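PDB 2BA9: putative aminooxidase from Propionibacterium acnes, which isomerises polyunsaturated fatty acids to produce conjugated linoleic acid, with FAD as bound cofactor. Local coordinates for residues R8-G13 / R245-L250; Q279-D284 / W368-H373; H309-Y314 / Y328-H333. All blocks are in the same frame, centred on the assembly; numbering follows the deposited sequence.

Contact 1. Residues R8-G13 / R245-L250. With FAD (flavin-adenine dinucleotide), chain D.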
loop_
_atom_site.group_PDB
_atom_site.type_symbol
_atom_site.label_atom_id
_atom_site.label_comp_id
_atom_site.label_asym_id
_atom_site.label_seq_id
_atom_site.Cartn_x
_atom_site.Cartn_y
_atom_site.Cartn_z
ATOM N N ARG A 8 23.555 -16.170 6.529
ATOM C CA ARG A 8 22.236 -16.588 6.950
ATOM C C ARG A 8 21.407 -15.340 7.101
ATOM O O ARG A 8 21.687 -14.510 7.952
ATOM C CB ARG A 8 22.295 -17.314 8.287
ATOM C CG ARG A 8 23.033 -18.620 8.242
ATOM C CD ARG A 8 23.413 -19.062 9.641
ATOM N NE ARG A 8 24.422 -18.182 10.228
ATOM C CZ ARG A 8 24.703 -18.121 11.529
ATOM N NH1 ARG A 8 24.070 -18.901 12.400
ATOM N NH2 ARG A 8 25.637 -17.284 11.965
ATOM N N ILE A 9 20.378 -15.222 6.271
ATOM C CA ILE A 9 19.568 -14.023 6.205
ATOM C C ILE A 9 18.159 -14.330 6.701
ATOM O O ILE A 9 17.515 -15.271 6.232
ATOM C CB ILE A 9 19.514 -13.485 4.770
ATOM C CG1 ILE A 9 20.931 -13.144 4.278
ATOM C CG2 ILE A 9 18.597 -12.280 4.709
ATOM C CD1 ILE A 9 21.048 -12.986 2.775
ATOM N N ALA A 10 17.698 -13.543 7.666
ATOM C CA ALA A 10 16.355 -13.695 8.227
ATOM C C ALA A 10 15.504 -12.569 7.682
ATOM O O ALA A 10 15.809 -11.392 7.898
ATOM C CB ALA A 10 16.392 -13.656 9.748
ATOM N N ILE A 11 14.460 -12.932 6.945
ATOM C CA ILE A 11 13.502 -11.970 6.409
ATOM C C ILE A 11 12.251 -11.974 7.286
ATOM O O ILE A 11 11.594 -13.016 7.433
ATOM C CB ILE A 11 13.137 -12.300 4.924
ATOM C CG1 ILE A 11 14.388 -12.160 4.024
ATOM C CG2 ILE A 11 12.008 -11.396 4.435
ATOM C CD1 ILE A 11 14.442 -13.116 2.819
ATOM N N ILE A 12 11.915 -10.828 7.888
ATOM C CA ILE A 12 10.674 -10.766 8.704
ATOM C C ILE A 12 9.504 -10.215 7.885
ATOM O O ILE A 12 9.609 -9.130 7.305
ATOM C CB ILE A 12 10.884 -9.914 10.012
ATOM C CG1 ILE A 12 12.195 -10.282 10.681
ATOM C CG2 ILE A 12 9.733 -10.171 10.932
ATOM C CD1 ILE A 12 12.283 -11.721 11.297
ATOM N N GLY A 13 8.406 -10.975 7.870
ATOM C CA GLY A 13 7.209 -10.663 7.084
ATOM C C GLY A 13 7.190 -11.447 5.783
ATOM O O GLY A 13 8.148 -11.382 5.017
ATOM N N ARG A 245 17.141 -18.634 17.563
ATOM C CA ARG A 245 18.171 -18.957 16.574
ATOM C C ARG A 245 18.968 -17.765 16.097
ATOM O O ARG A 245 18.509 -16.624 16.159
ATOM C CB ARG A 245 17.550 -19.645 15.368
ATOM C CG ARG A 245 17.220 -21.100 15.620
ATOM C CD ARG A 245 16.410 -21.658 14.489
ATOM N NE ARG A 245 15.730 -22.875 14.905
ATOM C CZ ARG A 245 14.628 -23.369 14.338
ATOM N NH1 ARG A 245 14.047 -22.754 13.309
ATOM N NH2 ARG A 245 14.101 -24.489 14.820
ATOM N N GLU A 246 20.162 -18.064 15.596
ATOM C CA GLU A 246 21.127 -17.055 15.203
ATOM C C GLU A 246 21.167 -16.918 13.687
ATOM O O GLU A 246 21.215 -17.921 12.966
ATOM C CB GLU A 246 22.505 -17.453 15.717
ATOM C CG GLU A 246 23.577 -16.394 15.589
ATOM C CD GLU A 246 24.935 -16.940 15.948
ATOM O OE1 GLU A 246 25.043 -17.601 17.002
ATOM O OE2 GLU A 246 25.890 -16.729 15.180
ATOM N N SER A 247 21.148 -15.671 13.221
ATOM C CA SER A 247 21.397 -15.346 11.826
ATOM C C SER A 247 22.515 -14.307 11.716
ATOM O O SER A 247 22.974 -13.742 12.718
ATOM C CB SER A 247 20.123 -14.831 11.168
ATOM O OG SER A 247 19.049 -15.730 11.397
ATOM N N ASP A 248 22.957 -14.078 10.484
ATOM C CA ASP A 248 24.027 -13.123 10.198
ATOM C C ASP A 248 23.452 -11.767 9.839
ATOM O O ASP A 248 24.004 -10.736 10.212
ATOM C CB ASP A 248 24.883 -13.628 9.041
ATOM C CG ASP A 248 25.631 -14.884 9.388
ATOM O OD1 ASP A 248 26.343 -14.881 10.402
ATOM O OD2 ASP A 248 25.513 -15.879 8.658
ATOM N N VAL A 249 22.338 -11.787 9.111
ATOM C CA VAL A 249 21.714 -10.571 8.587
ATOM C C VAL A 249 20.196 -10.583 8.848
ATOM O O VAL A 249 19.542 -11.636 8.806
ATOM C CB VAL A 249 21.998 -10.433 7.080
ATOM C CG1 VAL A 249 21.476 -9.114 6.539
ATOM C CG2 VAL A 249 23.472 -10.567 6.816
ATOM N N LEU A 250 19.663 -9.401 9.157
ATOM C CA LEU A 250 18.237 -9.197 9.375
ATOM C C LEU A 250 17.654 -8.248 8.333
ATOM O O LEU A 250 18.194 -7.172 8.110
ATOM C CB LEU A 250 18.014 -8.596 10.765
ATOM C CG LEU A 250 16.563 -8.443 11.229
ATOM C CD1 LEU A 250 15.870 -9.803 11.270
ATOM C CD2 LEU A 250 16.520 -7.753 12.603
HETATM P PA FAD D . 2.075 -6.289 4.161
HETATM O O1A FAD D . 1.307 -6.558 2.900
HETATM O O2A FAD D . 1.321 -5.613 5.288
HETATM O O5B FAD D . 2.601 -7.685 4.744
HETATM C C5B FAD D . 3.399 -7.645 5.904
HETATM C C4B FAD D . 3.601 -9.045 6.443
HETATM O O4B FAD D . 4.435 -8.979 7.582
HETATM C C3B FAD D . 2.278 -9.702 6.842
HETATM O O3B FAD D . 2.157 -10.958 6.214
HETATM C C2B FAD D . 2.363 -9.788 8.347
HETATM O O2B FAD D . 1.585 -10.854 8.892
HETATM C C1B FAD D . 3.886 -9.825 8.567
HETATM N N9A FAD D . 4.217 -9.389 9.936
HETATM C C8A FAD D . 3.838 -8.219 10.560
HETATM N N7A FAD D . 4.334 -8.220 11.829
HETATM C C5A FAD D . 5.026 -9.378 12.020
HETATM C C6A FAD D . 5.723 -9.918 13.119
HETATM N N6A FAD D . 6.120 -9.083 14.133
HETATM N N1A FAD D . 6.360 -11.145 12.970
HETATM C C2A FAD D . 6.267 -11.867 11.788
HETATM N N3A FAD D . 5.572 -11.326 10.714
HETATM C C4A FAD D . 4.948 -10.121 10.829
HETATM N N1 FAD D . -1.542 -2.152 -3.486
HETATM C C2 FAD D . -1.442 -1.914 -4.841
HETATM O O2 FAD D . -0.353 -2.022 -5.405
HETATM N N3 FAD D . -2.560 -1.526 -5.554
HETATM C C4 FAD D . -3.780 -1.407 -4.922
HETATM O O4 FAD D . -4.768 -1.075 -5.596
HETATM C C4X FAD D . -3.886 -1.663 -3.551
HETATM N N5 FAD D . -5.088 -1.531 -2.878
HETATM C C5X FAD D . -5.236 -1.937 -1.565
HETATM C C6 FAD D . -6.490 -1.927 -0.957
HETATM C C7 FAD D . -6.629 -2.375 0.355
HETATM C C7M FAD D . -7.998 -2.367 0.972
HETATM C C8 FAD D . -5.513 -2.820 1.059
HETATM C C8M FAD D . -5.609 -3.308 2.472
HETATM C C9 FAD D . -4.264 -2.820 0.444
HETATM C C9A FAD D . -4.106 -2.371 -0.868
HETATM N N10 FAD D . -2.851 -2.342 -1.503
HETATM C C10 FAD D . -2.753 -2.057 -2.845
HETATM C "C1'" FAD D . -1.591 -2.275 -0.706
HETATM C "C2'" FAD D . -0.828 -3.593 -0.733
HETATM O "O2'" FAD D . -1.672 -4.705 -0.457
HETATM C "C3'" FAD D . 0.297 -3.490 0.285
HETATM O "O3'" FAD D . 1.030 -2.284 0.058
HETATM C "C4'" FAD D . 1.207 -4.706 0.217
HETATM O "O4'" FAD D . 0.552 -5.869 0.708
HETATM C "C5'" FAD D . 2.476 -4.402 1.001
HETATM O "O5'" FAD D . 3.198 -5.580 1.222
HETATM P P FAD D . 4.243 -5.668 2.458
HETATM O O1P FAD D . 4.857 -7.053 2.533
HETATM O O2P FAD D . 5.265 -4.601 2.268
HETATM O O3P FAD D . 3.385 -5.434 3.794
#
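The parallel sheet that carries the FAD-binding end of this Rossmann-type fold pairs I9 with V249 and A10 with L250. Its backbone join is short: A10 N donates to V249 O (2.9 Å), while R8 O takes two amides, those of D248 and V249. Just before the paired residues, R8 and D248 add a second hold, part hydrogen bond and part salt bridge. D248 OD2 receives R8 N through its anti lone pair, at 2.9 Å and nearly straight (175°), and also receives R8 NE at 3.0 Å from above the carboxylate plane. The bend in the arginine chain at chi3 (-68°) places NE there. R8 NH2 then reaches D248 OD1 at 3.0 Å, so the guanidinium grips this carboxylate side-on, and a longer salt bridge of 3.3 Å links NH2 to E246 OE2. Farther along, on the face that carries A10 and L250, L250 CD1 lies 3.8 Å from I12 CG1. The strand ends at I12, and the next residue, G13, brings its CA to 3.3 Å from the ribose oxygen O4B of FAD; G13 fits the first glycine of a GxGxxG pattern, consistent with a dinucleotide-binding turn. Strand 33-36 flanks 9-12 across from 249-252, strand 396-398 lies beyond 249-252, and I226 and I229 of strand 226-230 pack on I12 and L250.

Contact 2. Residues Q279-D284 / W368-H373; sequences QQYMVD and WYYFPH. With FAD (flavin-adenine dinucleotide), chain D.
Y281 and Y370 both hold CG anti to the backbone N (chi1 -167° and -158°), and their side chains run side by side from neighbouring antiparallel strands, pointing the same way. The rings are inclined by 45°, neither stacked nor edge-to-face, yet Y281 CD2 sits over the centre of the Y370 ring, 3.6 Å from CZ. Both then reach the flavin: Y370 meets it with its edge, CE1 3.3 Å from FAD C9, and Y281 brings CE2 to 3.5 Å from the methyl C7M. W368 presents a face instead, with methyl C8M over the rim of the indole, 3.3 Å from CD1. V283 CG2 lies at the edge of that indole, near its plane, and also 3.6 Å from C7M. Behind these side chains the strands are joined by Q279 N to Y370 O (2.7 Å) and W368 N to Y281 O (2.9 Å), with a weak return bond from Y370 N to Q279 O. The polar ends are satisfied by carbonyls outside the two strands, Y281 OH by A167, Y370 OH by F168 and W368 NE1 by M58. Contacts on the dimethylbenzene end of the flavin are thus mostly van der Waals: the indole face of W368, the edge of Y370, Y281 CE2 and V283 CG2 pack on the ring and its two methyls, which would probably help to position the isoalloxazine.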
loop_
_atom_site.group_PDB
_atom_site.type_symbol
_atom_site.label_atom_id
_atom_site.label_comp_id
_atom_site.label_asym_id
_atom_site.label_seq_id
_atom_site.Cartn_x
_atom_site.Cartn_y
_atom_site.Cartn_z
ATOM N N GLN A 279 -2.276 4.715 8.578
ATOM C CA GLN A 279 -3.684 4.896 8.298
ATOM C C GLN A 279 -4.471 3.717 8.836
ATOM O O GLN A 279 -4.047 2.559 8.746
ATOM C CB GLN A 279 -3.930 5.033 6.792
ATOM C CG GLN A 279 -3.147 6.147 6.146
ATOM C CD GLN A 279 -3.614 7.507 6.591
ATOM O OE1 GLN A 279 -3.042 8.107 7.504
ATOM N NE2 GLN A 279 -4.655 8.013 5.945
ATOM N N GLN A 280 -5.628 4.031 9.403
ATOM C CA GLN A 280 -6.606 3.025 9.798
ATOM C C GLN A 280 -7.681 2.867 8.698
ATOM O O GLN A 280 -8.716 3.559 8.715
ATOM C CB GLN A 280 -7.232 3.434 11.132
ATOM C CG GLN A 280 -6.246 3.503 12.303
ATOM C CD GLN A 280 -6.919 3.915 13.599
ATOM O OE1 GLN A 280 -7.956 3.361 13.984
ATOM N NE2 GLN A 280 -6.338 4.890 14.282
ATOM N N TYR A 281 -7.434 1.929 7.777
ATOM C CA TYR A 281 -8.253 1.720 6.568
ATOM C C TYR A 281 -9.127 0.476 6.707
ATOM O O TYR A 281 -8.609 -0.649 6.822
ATOM C CB TYR A 281 -7.309 1.560 5.367
ATOM C CG TYR A 281 -7.900 1.637 3.969
ATOM C CD1 TYR A 281 -9.001 2.450 3.681
ATOM C CD2 TYR A 281 -7.290 0.954 2.911
ATOM C CE1 TYR A 281 -9.507 2.546 2.373
ATOM C CE2 TYR A 281 -7.779 1.037 1.618
ATOM C CZ TYR A 281 -8.896 1.837 1.346
ATOM O OH TYR A 281 -9.373 1.950 0.051
ATOM N N MET A 282 -10.451 0.678 6.708
ATOM C CA MET A 282 -11.399 -0.388 7.035
ATOM C C MET A 282 -12.179 -0.855 5.824
ATOM O O MET A 282 -12.797 -0.071 5.106
ATOM C CB MET A 282 -12.370 0.056 8.128
ATOM C CG MET A 282 -13.307 -1.044 8.592
ATOM S SD MET A 282 -14.056 -0.727 10.203
ATOM C CE MET A 282 -15.682 -0.160 9.728
ATOM N N VAL A 283 -12.148 -2.162 5.624
ATOM C CA VAL A 283 -12.856 -2.812 4.536
ATOM C C VAL A 283 -13.940 -3.667 5.159
ATOM O O VAL A 283 -13.709 -4.342 6.157
ATOM C CB VAL A 283 -11.919 -3.699 3.708
ATOM C CG1 VAL A 283 -12.661 -4.337 2.524
ATOM C CG2 VAL A 283 -10.708 -2.891 3.244
ATOM N N ASP A 284 -15.130 -3.607 4.570
ATOM C CA ASP A 284 -16.228 -4.468 4.949
ATOM C C ASP A 284 -16.680 -5.199 3.706
ATOM O O ASP A 284 -16.949 -4.566 2.683
ATOM C CB ASP A 284 -17.391 -3.652 5.507
ATOM C CG ASP A 284 -17.122 -3.117 6.878
ATOM O OD1 ASP A 284 -17.687 -3.683 7.832
ATOM O OD2 ASP A 284 -16.378 -2.122 7.006
ATOM N N TRP A 368 -7.036 -2.338 8.539
ATOM C CA TRP A 368 -5.667 -2.691 8.182
ATOM C C TRP A 368 -4.676 -1.661 8.714
ATOM O O TRP A 368 -4.977 -0.470 8.762
ATOM C CB TRP A 368 -5.526 -2.703 6.670
ATOM C CG TRP A 368 -6.297 -3.722 5.934
ATOM C CD1 TRP A 368 -7.420 -3.516 5.192
ATOM C CD2 TRP A 368 -5.981 -5.113 5.808
ATOM N NE1 TRP A 368 -7.822 -4.688 4.614
ATOM C CE2 TRP A 368 -6.957 -5.686 4.975
ATOM C CE3 TRP A 368 -4.962 -5.927 6.315
ATOM C CZ2 TRP A 368 -6.947 -7.041 4.633
ATOM C CZ3 TRP A 368 -4.956 -7.278 5.978
ATOM C CH2 TRP A 368 -5.944 -7.818 5.147
ATOM N N TYR A 369 -3.491 -2.127 9.097
ATOM C CA TYR A 369 -2.345 -1.251 9.313
ATOM C C TYR A 369 -1.894 -0.870 7.914
ATOM O O TYR A 369 -1.407 -1.712 7.133
ATOM C CB TYR A 369 -1.231 -1.962 10.063
ATOM C CG TYR A 369 0.038 -1.164 10.210
ATOM C CD1 TYR A 369 0.260 -0.358 11.324
ATOM C CD2 TYR A 369 1.040 -1.230 9.241
ATOM C CE1 TYR A 369 1.459 0.358 11.469
ATOM C CE2 TYR A 369 2.223 -0.515 9.375
ATOM C CZ TYR A 369 2.419 0.277 10.479
ATOM O OH TYR A 369 3.593 0.975 10.594
ATOM N N TYR A 370 -2.081 0.403 7.602
ATOM C CA TYR A 370 -2.048 0.855 6.234
ATOM C C TYR A 370 -1.160 2.072 6.106
ATOM O O TYR A 370 -1.068 2.898 7.021
ATOM C CB TYR A 370 -3.467 1.198 5.778
ATOM C CG TYR A 370 -3.651 1.168 4.275
ATOM C CD1 TYR A 370 -3.606 -0.030 3.582
ATOM C CD2 TYR A 370 -3.878 2.334 3.557
ATOM C CE1 TYR A 370 -3.768 -0.070 2.206
ATOM C CE2 TYR A 370 -4.047 2.304 2.172
ATOM C CZ TYR A 370 -3.992 1.089 1.507
ATOM O OH TYR A 370 -4.158 1.032 0.160
ATOM N N PHE A 371 -0.516 2.153 4.951
ATOM C CA PHE A 371 0.294 3.287 4.540
ATOM C C PHE A 371 1.141 3.913 5.640
ATOM O O PHE A 371 0.895 5.054 6.025
ATOM C CB PHE A 371 -0.594 4.357 3.871
ATOM C CG PHE A 371 0.185 5.522 3.288
ATOM C CD1 PHE A 371 1.408 5.323 2.637
ATOM C CD2 PHE A 371 -0.298 6.812 3.397
ATOM C CE1 PHE A 371 2.118 6.384 2.079
ATOM C CE2 PHE A 371 0.421 7.895 2.865
ATOM C CZ PHE A 371 1.631 7.673 2.197
ATOM N N PRO A 372 2.154 3.177 6.139
ATOM C CA PRO A 372 3.069 3.856 7.045
ATOM C C PRO A 372 3.806 4.951 6.297
ATOM O O PRO A 372 4.250 4.751 5.163
ATOM C CB PRO A 372 4.047 2.751 7.473
ATOM C CG PRO A 372 3.975 1.731 6.349
ATOM C CD PRO A 372 2.531 1.767 5.923
ATOM N N HIS A 373 3.928 6.102 6.931
ATOM C CA HIS A 373 4.629 7.226 6.346
ATOM C C HIS A 373 5.026 8.208 7.452
ATOM O O HIS A 373 4.718 7.985 8.628
ATOM C CB HIS A 373 3.759 7.899 5.285
ATOM C CG HIS A 373 2.495 8.494 5.811
ATOM N ND1 HIS A 373 1.388 7.733 6.135
ATOM C CD2 HIS A 373 2.139 9.781 6.021
ATOM C CE1 HIS A 373 0.414 8.526 6.541
ATOM N NE2 HIS A 373 0.842 9.774 6.484
HETATM P PA FAD D . 2.075 -6.289 4.161
HETATM O O1A FAD D . 1.307 -6.558 2.900
HETATM O O2A FAD D . 1.321 -5.613 5.288
HETATM O O5B FAD D . 2.601 -7.685 4.744
HETATM C C5B FAD D . 3.399 -7.645 5.904
HETATM C C4B FAD D . 3.601 -9.045 6.443
HETATM O O4B FAD D . 4.435 -8.979 7.582
HETATM C C3B FAD D . 2.278 -9.702 6.842
HETATM O O3B FAD D . 2.157 -10.958 6.214
HETATM C C2B FAD D . 2.363 -9.788 8.347
HETATM O O2B FAD D . 1.585 -10.854 8.892
HETATM C C1B FAD D . 3.886 -9.825 8.567
HETATM N N9A FAD D . 4.217 -9.389 9.936
HETATM C C8A FAD D . 3.838 -8.219 10.560
HETATM N N7A FAD D . 4.334 -8.220 11.829
HETATM C C5A FAD D . 5.026 -9.378 12.020
HETATM C C6A FAD D . 5.723 -9.918 13.119
HETATM N N6A FAD D . 6.120 -9.083 14.133
HETATM N N1A FAD D . 6.360 -11.145 12.970
HETATM C C2A FAD D . 6.267 -11.867 11.788
HETATM N N3A FAD D . 5.572 -11.326 10.714
HETATM C C4A FAD D . 4.948 -10.121 10.829
HETATM N N1 FAD D . -1.542 -2.152 -3.486
HETATM C C2 FAD D . -1.442 -1.914 -4.841
HETATM O O2 FAD D . -0.353 -2.022 -5.405
HETATM N N3 FAD D . -2.560 -1.526 -5.554
HETATM C C4 FAD D . -3.780 -1.407 -4.922
HETATM O O4 FAD D . -4.768 -1.075 -5.596
HETATM C C4X FAD D . -3.886 -1.663 -3.551
HETATM N N5 FAD D . -5.088 -1.531 -2.878
HETATM C C5X FAD D . -5.236 -1.937 -1.565
HETATM C C6 FAD D . -6.490 -1.927 -0.957
HETATM C C7 FAD D . -6.629 -2.375 0.355
HETATM C C7M FAD D . -7.998 -2.367 0.972
HETATM C C8 FAD D . -5.513 -2.820 1.059
HETATM C C8M FAD D . -5.609 -3.308 2.472
HETATM C C9 FAD D . -4.264 -2.820 0.444
HETATM C C9A FAD D . -4.106 -2.371 -0.868
HETATM N N10 FAD D . -2.851 -2.342 -1.503
HETATM C C10 FAD D . -2.753 -2.057 -2.845
HETATM C "C1'" FAD D . -1.591 -2.275 -0.706
HETATM C "C2'" FAD D . -0.828 -3.593 -0.733
HETATM O "O2'" FAD D . -1.672 -4.705 -0.457
HETATM C "C3'" FAD D . 0.297 -3.490 0.285
HETATM O "O3'" FAD D . 1.030 -2.284 0.058
HETATM C "C4'" FAD D . 1.207 -4.706 0.217
HETATM O "O4'" FAD D . 0.552 -5.869 0.708
HETATM C "C5'" FAD D . 2.476 -4.402 1.001
HETATM O "O5'" FAD D . 3.198 -5.580 1.222
HETATM P P FAD D . 4.243 -5.668 2.458
HETATM O O1P FAD D . 4.857 -7.053 2.533
HETATM O O2P FAD D . 5.265 -4.601 2.268
HETATM O O3P FAD D . 3.385 -5.434 3.794
#

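Contact 3. Residues H309-Y314 / Y328-H333; sequences HVMVYY and YLLRNH
M311 N donates to Y328 O at 2.9 Å, nearly along the C=O axis; the other direct bond between these antiparallel strands, Y328 N to V312 O, is weak. Where the strands part, a water takes over: it donates to H309 O at 2.6 Å and accepts from L330 N at 2.7 Å. V312 O also lies in the plane of the Y328 ring, at its edge, 3.4 Å from CD2. V312 CG1, held in the crowded position between N and the carbonyl carbon (chi1 57°), packs at 3.7 Å against Y328 CB, and Y314 CB lies 3.9 Å from Y328 OH, a hydroxyl hydrogen-bonded to T326 OG1. Y328 belongs to the FAD pocket and touches the cofactor. Toward L330, the methionine chain bends at chi3 (-77°) and brings CE to 3.8 Å from L330 CG. The two strands form a hairpin flanked by strands 295-297 and 277-288; helix 341-355 covers H309 and L329, while helix 166-170 packs on M311 and V312.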
loop_
_atom_site.group_PDB
_atom_site.type_symbol
_atom_site.label_atom_id
_atom_site.label_comp_id
_atom_site.label_asym_id
_atom_site.label_seq_id
_atom_site.Cartn_x
_atom_site.Cartn_y
_atom_site.Cartn_z
ATOM N N HIS A 309 -16.776 8.011 6.441
ATOM C CA HIS A 309 -17.779 7.654 5.434
ATOM C C HIS A 309 -17.182 6.766 4.366
ATOM O O HIS A 309 -15.982 6.761 4.163
ATOM C CB HIS A 309 -18.434 8.906 4.841
ATOM C CG HIS A 309 -19.488 9.488 5.729
ATOM N ND1 HIS A 309 -20.750 8.945 5.826
ATOM C CD2 HIS A 309 -19.457 10.528 6.597
ATOM C CE1 HIS A 309 -21.464 9.643 6.697
ATOM N NE2 HIS A 309 -20.697 10.597 7.194
ATOM N N VAL A 310 -18.027 5.998 3.695
ATOM C CA VAL A 310 -17.593 5.183 2.557
ATOM C C VAL A 310 -17.168 6.080 1.394
ATOM O O VAL A 310 -17.946 6.907 0.923
ATOM C CB VAL A 310 -18.711 4.252 2.063
ATOM C CG1 VAL A 310 -18.286 3.534 0.773
ATOM C CG2 VAL A 310 -19.104 3.244 3.141
ATOM N N MET A 311 -15.940 5.876 0.922
ATOM C CA MET A 311 -15.368 6.664 -0.163
ATOM C C MET A 311 -15.465 5.972 -1.523
ATOM O O MET A 311 -15.376 6.614 -2.556
ATOM C CB MET A 311 -13.909 6.964 0.140
ATOM C CG MET A 311 -13.697 7.601 1.498
ATOM S SD MET A 311 -11.965 8.005 1.740
ATOM C CE MET A 311 -11.291 6.388 2.102
ATOM N N VAL A 312 -15.637 4.657 -1.500
ATOM C CA VAL A 312 -15.683 3.853 -2.705
ATOM C C VAL A 312 -16.175 2.470 -2.329
ATOM O O VAL A 312 -16.020 2.029 -1.184
ATOM C CB VAL A 312 -14.297 3.753 -3.399
ATOM C CG1 VAL A 312 -13.260 3.186 -2.446
ATOM C CG2 VAL A 312 -14.378 2.903 -4.681
ATOM N N TYR A 313 -16.820 1.805 -3.285
ATOM C CA TYR A 313 -17.163 0.397 -3.123
ATOM C C TYR A 313 -16.836 -0.345 -4.396
ATOM O O TYR A 313 -16.861 0.231 -5.476
ATOM C CB TYR A 313 -18.620 0.198 -2.701
ATOM C CG TYR A 313 -19.654 0.806 -3.611
ATOM C CD1 TYR A 313 -20.075 0.154 -4.769
ATOM C CD2 TYR A 313 -20.237 2.029 -3.302
ATOM C CE1 TYR A 313 -21.032 0.720 -5.592
ATOM C CE2 TYR A 313 -21.186 2.597 -4.117
ATOM C CZ TYR A 313 -21.593 1.944 -5.261
ATOM O OH TYR A 313 -22.558 2.534 -6.076
ATOM N N TYR A 314 -16.525 -1.624 -4.241
ATOM C CA TYR A 314 -16.038 -2.466 -5.323
ATOM C C TYR A 314 -17.049 -3.519 -5.786
ATOM O O TYR A 314 -17.432 -4.406 -5.016
ATOM C CB TYR A 314 -14.744 -3.129 -4.851
ATOM C CG TYR A 314 -14.087 -4.100 -5.802
ATOM C CD1 TYR A 314 -14.106 -3.907 -7.175
ATOM C CD2 TYR A 314 -13.406 -5.193 -5.304
ATOM C CE1 TYR A 314 -13.486 -4.810 -8.031
ATOM C CE2 TYR A 314 -12.788 -6.084 -6.128
ATOM C CZ TYR A 314 -12.828 -5.900 -7.495
ATOM O OH TYR A 314 -12.187 -6.798 -8.296
ATOM N N TYR A 328 -15.060 0.736 1.528
ATOM C CA TYR A 328 -13.785 1.312 1.974
ATOM C C TYR A 328 -14.001 2.664 2.645
ATOM O O TYR A 328 -14.586 3.567 2.050
ATOM C CB TYR A 328 -12.851 1.456 0.767
ATOM C CG TYR A 328 -12.669 0.141 0.025
ATOM C CD1 TYR A 328 -11.565 -0.682 0.270
ATOM C CD2 TYR A 328 -13.619 -0.294 -0.896
ATOM C CE1 TYR A 328 -11.425 -1.894 -0.374
ATOM C CE2 TYR A 328 -13.483 -1.499 -1.552
ATOM C CZ TYR A 328 -12.376 -2.297 -1.291
ATOM O OH TYR A 328 -12.247 -3.494 -1.941
ATOM N N LEU A 329 -13.535 2.793 3.883
ATOM C CA LEU A 329 -13.576 4.068 4.617
ATOM C C LEU A 329 -12.301 4.231 5.424
ATOM O O LEU A 329 -11.580 3.248 5.704
ATOM C CB LEU A 329 -14.788 4.139 5.564
ATOM C CG LEU A 329 -14.920 3.052 6.659
ATOM C CD1 LEU A 329 -14.080 3.325 7.884
ATOM C CD2 LEU A 329 -16.378 2.829 7.075
ATOM N N LEU A 330 -12.027 5.467 5.818
ATOM C CA LEU A 330 -10.852 5.769 6.630
ATOM C C LEU A 330 -11.260 6.259 8.019
ATOM O O LEU A 330 -12.212 7.034 8.163
ATOM C CB LEU A 330 -9.977 6.823 5.955
ATOM C CG LEU A 330 -8.851 6.316 5.067
ATOM C CD1 LEU A 330 -8.273 7.510 4.331
ATOM C CD2 LEU A 330 -7.797 5.579 5.888
ATOM N N ARG A 331 -10.503 5.825 9.019
ATOM C CA ARG A 331 -10.826 6.087 10.416
ATOM C C ARG A 331 -9.985 7.178 11.072
ATOM O O ARG A 331 -10.274 7.567 12.197
ATOM C CB ARG A 331 -10.715 4.794 11.239
ATOM C CG ARG A 331 -11.783 3.776 10.857
ATOM C CD ARG A 331 -11.719 2.478 11.639
ATOM N NE ARG A 331 -11.370 2.677 13.038
ATOM C CZ ARG A 331 -11.172 1.698 13.910
ATOM N NH1 ARG A 331 -11.334 0.431 13.551
ATOM N NH2 ARG A 331 -10.835 1.993 15.164
ATOM N N ASN A 332 -8.981 7.692 10.377
ATOM C CA ASN A 332 -8.063 8.658 10.984
ATOM C C ASN A 332 -7.682 9.806 10.048
ATOM O O ASN A 332 -7.733 9.679 8.828
ATOM C CB ASN A 332 -6.797 7.941 11.438
ATOM C CG ASN A 332 -5.943 7.506 10.263
ATOM O OD1 ASN A 332 -6.329 6.612 9.497
ATOM N ND2 ASN A 332 -4.815 8.176 10.071
ATOM N N HIS A 333 -7.285 10.922 10.661
ATOM C CA HIS A 333 -6.745 12.086 9.967
ATOM C C HIS A 333 -6.044 12.930 11.056
ATOM O O HIS A 333 -6.503 12.961 12.210
ATOM C CB HIS A 333 -7.898 12.853 9.298
ATOM C CG HIS A 333 -7.481 14.047 8.496
ATOM N ND1 HIS A 333 -7.184 15.262 9.070
ATOM C CD2 HIS A 333 -7.372 14.229 7.158
ATOM C CE1 HIS A 333 -6.884 16.134 8.128
ATOM N NE2 HIS A 333 -6.990 15.534 6.956
HETATM O O HOH W 1 -13.649 7.518 5.022
#

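Along the chain, contact 1 closes before contact 2 opens, and contact 3 falls between the two strands of contact 2. Contacts 2 and 3 share one mixed sheet, their centres about 10 Å apart: strand 277-288 lies between 325-330 and 359-373, and Q280 is probably hydrogen-bonded through its backbone to R331 N and N332 OD1 across the seam. The paired strands of contact 1 belong to the separate parallel sheet, its centre about 27 Å from that of contact 2 and about 37 Å from that of contact 3. The FAD bridges this gap, with its adenosine end at contact 1 and its flavin at contact 2. The case illustrates how an extended cofactor can join a nucleotide-binding sheet to a second sheet bordering the flavin.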